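Local coordinates for putative adhesin (Parabacteroides distasonis, PDB 3LJY), which is of unknown function but, as a putative lipoprotein with the head domain of autotransporter-like adhesins, may take part in cell adhesion, at residues 43-48 with 81-86; 31-36 with 98-103; 172-177 with 187-192. One frame throughout, in Å; residues are numbered along the deposited sequence.

Interaction 1 (43-48 with 81-86); sequences TVEVTV and IVKTNS
Thr-84 and Thr-43 share the contact's one bond from a side-chain hydroxyl: Thr-84 OG1 donates to Thr-43 O over 2.8 Å. With OG1 anti to the backbone N (chi1 -179°), the hydroxyl leans toward the neighbouring strand, and it also bonds Tyr-22 OH, so a buried polar atom has two partners. Beside it, the carboxamide oxygen Asn-85 OD1 accepts from Thr-43 N at 3.2 Å, with the donor 34° out of the carboxamide plane; a side chain here does the work of a backbone carbonyl. Regular backbone pairs follow, Glu-45 with Lys-83 and Thr-47 with Ile-81. One water links Thr-43 OG1 to Lys-83 O, and a second links Thr-47 OG1 to Ile-81 O.

On the Glu-45 face the long polar chains suit a partly exposed surface: Glu-45 OE1 lies 3.6 Å from Lys-83 CD, the carboxylate meeting methylene rather than ammonium, while OE2 bonds Ser-14. The opposite face is mostly apolar, Thr-84 bringing its one hydroxyl: Val-44 CG1 lies 4.2 Å from Val-82 CG1, Val-46 CG2 is as far from Val-82 CG2, and Leu-65 and Ile-67 pack on this cluster. This antiparallel ladder belongs to the N-terminal end of a beta-solenoid, beside its parallel coils.

Interaction 2 (31-36 with 98-103); sequences IDFNYE and ANFMVN
Asn-34 and Asn-103 meet through their carboxamides: Asn-103 ND2 donates to Asn-34 OD1 at 2.8 Å. The acceptor lies in the amide plane of Asn-103; the donor comes in from the side of the Asn-34 C=O (112°), somewhat out of its plane, and the bond is nearly straight at the hydrogen. CG of Asn-34 sits anti to its carbonyl carbon (chi1 -71°), which swings the amide toward the neighbouring strand. The same OD1 lies 3.4 Å from the terminal methyl CE of selenomethionine Met-101, whose bent chain curls back alongside Asn-34. A water bridges Asn-103 ND2 and Glu-36 OE2.

On the other face Phe-33 and Phe-100 lie side by side, their ring planes at 45°, with Phe-33 CD1 at the edge of the Phe-100 ring, 3.6 Å from CE1. Next along, Tyr-35 CD2 rests 3.9 Å from Val-102 CG2. Ile-25 and Val-27 pack on Phe-33 in this buried side.

Five backbone bonds set the pairing, beginning with Asn-99 N to Ile-31 O and ending with Asn-103 N to Tyr-35 O. Beyond them, Gln-122 holds Asn-99 OD1 and Lys-124 holds Asn-103 OD1. In-register parallel pairing of strands 32-37, 99-102 and 120-123, with phenylalanine beside phenylalanine at one level, is characteristic of a parallel beta-helix.

Interaction 3 (172-177 with 187-192); sequences GDYSIV and LAVPQL
Tyr-174 and Leu-192 pack inside a parallel beta-helix, consistent with the pectate-lyase-like clan of this family; 172-177 and the strand that starts at 192 are neighbours in one parallel sheet. The chain between them turns corners at Leu-187 and again at Pro-190 and Gln-191. Leu-187, Val-189 and Leu-192 face the interior of the coil, while Pro-190 and the end of Gln-191 face out.

The tight part centres on the phenol ring. Leu-192 CD1 stands over one face, 3.8 Å from the centroid and only 8° off the ring normal, a CH-pi contact with the methyl almost exactly above the centre. CG of Tyr-174 is anti to its carbonyl carbon (chi1 -60°), and this turn carries the ring toward the corner. The same CD1 methyl lies 3.6 Å from Gly-172 O. Gly-172 has no side chain, and Leu-192 CD1 and Val-189 CG1 close in over its backbone, the latter 3.6 Å from Gly-172 N. That nitrogen gives the one direct hydrogen bond between the two segments, to Gln-191 O, bent to 145° at the hydrogen. Leu-187 CD2 comes within 3.4 Å of Tyr-174 OH, and Val-189 CG2 meets the same hydroxyl tip to tip. Ile-152 and Val-204 add apolar cover around the ring, so branched aliphatic groups wrap an aromatic one.

The looser side lies outward, at the corner. The Gln-191 side chain leads away from the contact and its NE2 bonds Asp-208, a polar group suited to a partly exposed surface.

A buried hydroxyl remains to be satisfied: Tyr-174 OH donates to a water lying in the ring plane, 2.6 Å away, and that water donates in turn to Leu-187 O at 2.7 Å.

How the interactions relate
Interactions 1 and 2 are adjoining parts of one sheet region, their centres 9 Å apart. Strand 80-86 lies between 43-49 and 32-37, so the pairing changes from antiparallel to parallel across strand 80-86 before the parallel ladder continues through 99-102. Val-82 ties the two contacts, its O 2.8 Å from Asn-34 N and its N 2.8 Å from Asp-32 O, both probable hydrogen bonds; Thr-84 CG2 also packs on Phe-33 CE1. Interaction 3 belongs to later coils on the other side of the chain's centre, its centre 34 Å from that of interaction 1 and 26 Å from that of interaction 2, touching neither.

Interaction 1 (43-48 with 81-86)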
# COMPACT_ATOMS: atom_id res chain seq x y z
N THR A 43 -17.54 -9.48 -8.41
CA THR A 43 -17.07 -10.16 -9.61
C THR A 43 -15.54 -10.07 -9.67
O THR A 43 -14.94 -9.20 -9.03
CB THR A 43 -17.73 -9.56 -10.89
OG1 THR A 43 -17.48 -8.14 -10.98
CG2 THR A 43 -19.28 -9.80 -10.88
N VAL A 44 -14.92 -11.01 -10.37
CA VAL A 44 -13.53 -10.91 -10.79
C VAL A 44 -13.47 -10.98 -12.32
O VAL A 44 -13.96 -11.93 -12.90
CB VAL A 44 -12.66 -12.05 -10.16
CG1 VAL A 44 -11.23 -11.99 -10.73
CG2 VAL A 44 -12.67 -11.99 -8.60
N GLU A 45 -12.90 -9.96 -12.96
CA GLU A 45 -12.60 -9.98 -14.39
C GLU A 45 -11.11 -10.08 -14.62
O GLU A 45 -10.36 -9.31 -14.04
CB GLU A 45 -13.08 -8.70 -15.08
CG GLU A 45 -12.85 -8.66 -16.62
CD GLU A 45 -13.42 -7.39 -17.28
OE1 GLU A 45 -13.63 -6.36 -16.59
OE2 GLU A 45 -13.63 -7.42 -18.52
N VAL A 46 -10.68 -11.00 -15.48
CA VAL A 46 -9.27 -11.19 -15.80
C VAL A 46 -9.01 -10.98 -17.29
O VAL A 46 -9.65 -11.60 -18.12
CB VAL A 46 -8.80 -12.58 -15.34
CG1 VAL A 46 -7.41 -12.91 -15.92
CG2 VAL A 46 -8.81 -12.66 -13.78
N THR A 47 -8.10 -10.07 -17.60
CA THR A 47 -7.59 -9.89 -18.96
C THR A 47 -6.16 -10.45 -19.00
O THR A 47 -5.28 -10.00 -18.28
CB THR A 47 -7.64 -8.40 -19.41
OG1 THR A 47 -8.99 -7.90 -19.28
CG2 THR A 47 -7.17 -8.22 -20.88
N VAL A 48 -5.94 -11.46 -19.83
CA VAL A 48 -4.64 -12.08 -19.93
C VAL A 48 -4.57 -12.74 -21.31
O VAL A 48 -5.56 -12.76 -22.03
CB VAL A 48 -4.41 -13.11 -18.76
CG1 VAL A 48 -5.24 -14.36 -18.97
CG2 VAL A 48 -2.92 -13.45 -18.61
N ILE A 81 -4.31 -8.50 -16.09
CA ILE A 81 -5.07 -7.39 -15.48
C ILE A 81 -6.26 -7.95 -14.74
O ILE A 81 -7.03 -8.66 -15.33
CB ILE A 81 -5.59 -6.36 -16.53
CG1 ILE A 81 -4.45 -5.83 -17.42
CG2 ILE A 81 -6.27 -5.18 -15.85
CD1 ILE A 81 -4.94 -4.98 -18.60
N VAL A 82 -6.38 -7.66 -13.45
CA VAL A 82 -7.55 -8.02 -12.64
C VAL A 82 -8.40 -6.77 -12.34
O VAL A 82 -7.86 -5.68 -12.12
CB VAL A 82 -7.14 -8.68 -11.29
CG1 VAL A 82 -8.36 -8.90 -10.44
CG2 VAL A 82 -6.41 -9.97 -11.53
N LYS A 83 -9.72 -6.95 -12.35
CA LYS A 83 -10.70 -5.93 -11.96
C LYS A 83 -11.78 -6.59 -11.10
O LYS A 83 -12.50 -7.48 -11.59
CB LYS A 83 -11.33 -5.30 -13.19
CG LYS A 83 -12.17 -4.09 -12.90
CD LYS A 83 -13.03 -3.79 -14.09
CE LYS A 83 -13.73 -2.47 -13.96
NZ LYS A 83 -14.56 -2.57 -12.80
N THR A 84 -11.89 -6.18 -9.84
CA THR A 84 -12.74 -6.84 -8.86
C THR A 84 -13.26 -5.85 -7.82
O THR A 84 -12.76 -4.75 -7.71
CB THR A 84 -12.02 -8.03 -8.17
OG1 THR A 84 -12.90 -8.68 -7.23
CG2 THR A 84 -10.74 -7.59 -7.45
N ASN A 85 -14.31 -6.24 -7.10
CA ASN A 85 -14.93 -5.40 -6.08
C ASN A 85 -15.46 -6.19 -4.88
O ASN A 85 -15.74 -7.38 -4.99
CB ASN A 85 -16.08 -4.58 -6.70
CG ASN A 85 -17.29 -5.45 -7.07
OD1 ASN A 85 -17.22 -6.30 -7.98
ND2 ASN A 85 -18.40 -5.21 -6.40
N SER A 86 -15.60 -5.50 -3.75
CA SER A 86 -16.21 -6.09 -2.55
C SER A 86 -16.71 -4.99 -1.62
O SER A 86 -16.46 -3.81 -1.87
CB SER A 86 -15.24 -7.00 -1.80
OG SER A 86 -14.26 -6.25 -1.10
O HOH W 1 -15.09 -7.25 -12.15
O HOH W 2 -9.61 -7.57 -16.54

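Interaction 2 (31-36 with 98-103)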
# COMPACT_ATOMS: atom_id res chain seq x y z
N ILE A 31 1.10 -8.48 -11.91
CA ILE A 31 -0.32 -8.39 -12.13
C ILE A 31 -0.74 -6.95 -11.90
O ILE A 31 -0.33 -6.39 -10.92
CB ILE A 31 -1.07 -9.33 -11.14
CG1 ILE A 31 -0.74 -10.79 -11.47
CG2 ILE A 31 -2.63 -9.11 -11.14
CD1 ILE A 31 -1.29 -11.82 -10.45
N ASP A 32 -1.52 -6.36 -12.82
CA ASP A 32 -2.19 -5.06 -12.56
C ASP A 32 -3.56 -5.32 -11.92
O ASP A 32 -4.47 -5.78 -12.58
CB ASP A 32 -2.34 -4.22 -13.84
CG ASP A 32 -1.02 -3.62 -14.36
OD1 ASP A 32 0.01 -3.50 -13.64
OD2 ASP A 32 -1.01 -3.23 -15.54
N PHE A 33 -3.70 -5.03 -10.64
CA PHE A 33 -4.84 -5.51 -9.81
C PHE A 33 -5.69 -4.32 -9.36
O PHE A 33 -5.29 -3.53 -8.51
CB PHE A 33 -4.30 -6.28 -8.61
CG PHE A 33 -5.32 -7.09 -7.86
CD1 PHE A 33 -6.32 -6.48 -7.13
CD2 PHE A 33 -5.20 -8.47 -7.79
CE1 PHE A 33 -7.23 -7.23 -6.44
CE2 PHE A 33 -6.09 -9.22 -7.08
CZ PHE A 33 -7.11 -8.60 -6.40
N ASN A 34 -6.85 -4.20 -9.98
CA ASN A 34 -7.73 -3.06 -9.77
C ASN A 34 -8.87 -3.43 -8.83
O ASN A 34 -9.60 -4.39 -9.05
CB ASN A 34 -8.24 -2.58 -11.16
CG ASN A 34 -7.14 -1.89 -11.97
OD1 ASN A 34 -6.76 -0.79 -11.64
ND2 ASN A 34 -6.63 -2.55 -13.02
N TYR A 35 -9.02 -2.66 -7.76
CA TYR A 35 -10.03 -2.95 -6.74
C TYR A 35 -10.96 -1.72 -6.55
O TYR A 35 -10.53 -0.57 -6.59
CB TYR A 35 -9.37 -3.40 -5.41
CG TYR A 35 -10.37 -3.46 -4.27
CD1 TYR A 35 -11.15 -4.59 -4.05
CD2 TYR A 35 -10.58 -2.36 -3.44
CE1 TYR A 35 -12.08 -4.62 -3.05
CE2 TYR A 35 -11.52 -2.38 -2.45
CZ TYR A 35 -12.27 -3.51 -2.26
OH TYR A 35 -13.21 -3.50 -1.26
N GLU A 36 -12.24 -1.98 -6.35
CA GLU A 36 -13.17 -0.95 -5.92
C GLU A 36 -14.06 -1.44 -4.80
O GLU A 36 -14.47 -2.59 -4.77
CB GLU A 36 -14.03 -0.47 -7.06
CG GLU A 36 -13.23 0.40 -8.02
CD GLU A 36 -14.01 0.86 -9.24
OE1 GLU A 36 -15.25 0.97 -9.16
OE2 GLU A 36 -13.35 1.11 -10.27
N ALA A 98 3.67 -6.87 -8.16
CA ALA A 98 2.25 -6.56 -8.36
C ALA A 98 2.07 -5.06 -8.28
O ALA A 98 2.83 -4.38 -7.62
CB ALA A 98 1.39 -7.26 -7.35
N ASN A 99 1.06 -4.56 -9.02
CA ASN A 99 0.64 -3.16 -8.97
C ASN A 99 -0.80 -3.15 -8.48
O ASN A 99 -1.74 -3.49 -9.24
CB ASN A 99 0.78 -2.53 -10.36
CG ASN A 99 0.47 -1.06 -10.37
OD1 ASN A 99 0.37 -0.41 -9.34
ND2 ASN A 99 0.32 -0.52 -11.56
N PHE A 100 -0.95 -2.84 -7.19
CA PHE A 100 -2.24 -2.91 -6.54
C PHE A 100 -2.89 -1.52 -6.50
O PHE A 100 -2.34 -0.59 -5.95
CB PHE A 100 -2.09 -3.50 -5.13
CG PHE A 100 -3.40 -3.63 -4.38
CD1 PHE A 100 -4.33 -4.58 -4.75
CD2 PHE A 100 -3.70 -2.81 -3.33
CE1 PHE A 100 -5.54 -4.70 -4.09
CE2 PHE A 100 -4.90 -2.93 -2.65
CZ PHE A 100 -5.83 -3.88 -3.04
N MSE A 101 -4.04 -1.36 -7.15
CA MSE A 101 -4.68 -0.05 -7.28
C MSE A 101 -6.07 -0.10 -6.74
O MSE A 101 -6.83 -0.94 -7.16
CB MSE A 101 -4.72 0.38 -8.75
CG MSE A 101 -3.33 0.59 -9.28
SE MSE A 101 -3.09 0.62 -11.17
CE MSE A 101 -3.35 -1.26 -11.53
N VAL A 102 -6.37 0.77 -5.77
CA VAL A 102 -7.75 0.99 -5.29
C VAL A 102 -8.25 2.23 -6.00
O VAL A 102 -7.70 3.29 -5.83
CB VAL A 102 -7.84 1.13 -3.76
CG1 VAL A 102 -9.29 1.55 -3.31
CG2 VAL A 102 -7.40 -0.19 -3.09
N ASN A 103 -9.27 2.04 -6.84
CA ASN A 103 -9.73 3.06 -7.77
C ASN A 103 -11.00 3.75 -7.35
O ASN A 103 -11.51 4.55 -8.11
CB ASN A 103 -9.95 2.43 -9.17
CG ASN A 103 -8.70 1.88 -9.76
OD1 ASN A 103 -7.65 2.53 -9.69
ND2 ASN A 103 -8.76 0.67 -10.29
O HOH W 3 -11.30 -0.73 -10.95

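Interaction 3 (172-177 with 187-192)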
# COMPACT_ATOMS: atom_id res chain seq x y z
N GLY A 172 -0.51 9.69 14.67
CA GLY A 172 0.37 9.02 13.72
C GLY A 172 1.59 8.42 14.38
O GLY A 172 2.13 9.02 15.25
N ASP A 173 1.99 7.24 13.92
CA ASP A 173 3.23 6.57 14.32
C ASP A 173 3.97 6.20 13.04
O ASP A 173 3.53 5.30 12.32
CB ASP A 173 2.93 5.29 15.15
CG ASP A 173 2.55 5.58 16.61
OD1 ASP A 173 3.00 6.60 17.17
OD2 ASP A 173 1.80 4.77 17.21
N TYR A 174 5.07 6.89 12.75
CA TYR A 174 5.87 6.59 11.57
C TYR A 174 7.19 5.96 11.99
O TYR A 174 7.82 6.41 12.92
CB TYR A 174 6.21 7.85 10.78
CG TYR A 174 5.11 8.71 10.20
CD1 TYR A 174 3.78 8.30 10.13
CD2 TYR A 174 5.45 9.96 9.67
CE1 TYR A 174 2.78 9.16 9.56
CE2 TYR A 174 4.49 10.80 9.12
CZ TYR A 174 3.16 10.41 9.06
OH TYR A 174 2.28 11.31 8.52
N SER A 175 7.63 4.95 11.27
CA SER A 175 8.88 4.25 11.57
C SER A 175 9.66 3.95 10.30
O SER A 175 9.11 3.38 9.36
CB SER A 175 8.55 2.96 12.31
OG SER A 175 9.71 2.40 12.88
N ILE A 176 10.93 4.35 10.25
CA ILE A 176 11.82 3.96 9.14
C ILE A 176 13.05 3.26 9.72
O ILE A 176 13.81 3.87 10.48
CB ILE A 176 12.29 5.14 8.23
CG1 ILE A 176 11.11 5.97 7.69
CG2 ILE A 176 13.19 4.60 7.10
CD1 ILE A 176 11.50 7.25 6.81
N VAL A 177 13.20 1.98 9.39
CA VAL A 177 14.29 1.14 9.88
C VAL A 177 15.34 0.91 8.78
O VAL A 177 16.53 0.67 9.05
CB VAL A 177 13.76 -0.20 10.43
CG1 VAL A 177 14.92 -1.18 10.75
CG2 VAL A 177 12.95 0.05 11.68
N LEU A 187 0.09 15.35 4.73
CA LEU A 187 -0.77 14.80 5.78
C LEU A 187 -0.56 15.51 7.12
O LEU A 187 0.45 15.33 7.81
CB LEU A 187 -0.52 13.31 5.94
CG LEU A 187 -1.44 12.52 6.89
CD1 LEU A 187 -2.81 12.44 6.34
CD2 LEU A 187 -0.87 11.15 7.15
N ALA A 188 -1.58 16.27 7.51
CA ALA A 188 -1.60 17.03 8.75
C ALA A 188 -1.92 16.10 9.89
O ALA A 188 -3.00 15.52 9.93
CB ALA A 188 -2.67 18.13 8.63
N VAL A 189 -0.99 15.95 10.83
CA VAL A 189 -1.20 15.09 12.01
C VAL A 189 -1.00 15.86 13.29
O VAL A 189 0.10 16.26 13.58
CB VAL A 189 -0.23 13.89 12.00
CG1 VAL A 189 -0.46 13.03 13.28
CG2 VAL A 189 -0.36 13.08 10.70
N PRO A 190 -2.06 16.06 14.09
CA PRO A 190 -1.84 16.74 15.39
C PRO A 190 -0.86 16.06 16.36
O PRO A 190 0.01 16.72 16.91
CB PRO A 190 -3.25 16.79 15.98
CG PRO A 190 -4.18 16.75 14.74
CD PRO A 190 -3.49 15.79 13.83
N GLN A 191 -1.02 14.76 16.59
CA GLN A 191 -0.16 14.04 17.54
C GLN A 191 0.70 13.02 16.80
O GLN A 191 0.23 11.91 16.48
CB GLN A 191 -1.00 13.32 18.61
CG GLN A 191 -2.03 14.18 19.34
CD GLN A 191 -1.41 15.36 20.03
OE1 GLN A 191 -0.31 15.26 20.59
NE2 GLN A 191 -2.08 16.49 19.97
N LEU A 192 1.94 13.39 16.51
CA LEU A 192 2.77 12.57 15.61
C LEU A 192 3.99 12.07 16.33
O LEU A 192 4.64 12.82 17.00
CB LEU A 192 3.15 13.36 14.32
CG LEU A 192 3.93 12.59 13.24
CD1 LEU A 192 3.14 11.38 12.79
CD2 LEU A 192 4.35 13.48 12.08
O HOH W 4 2.66 13.81 8.04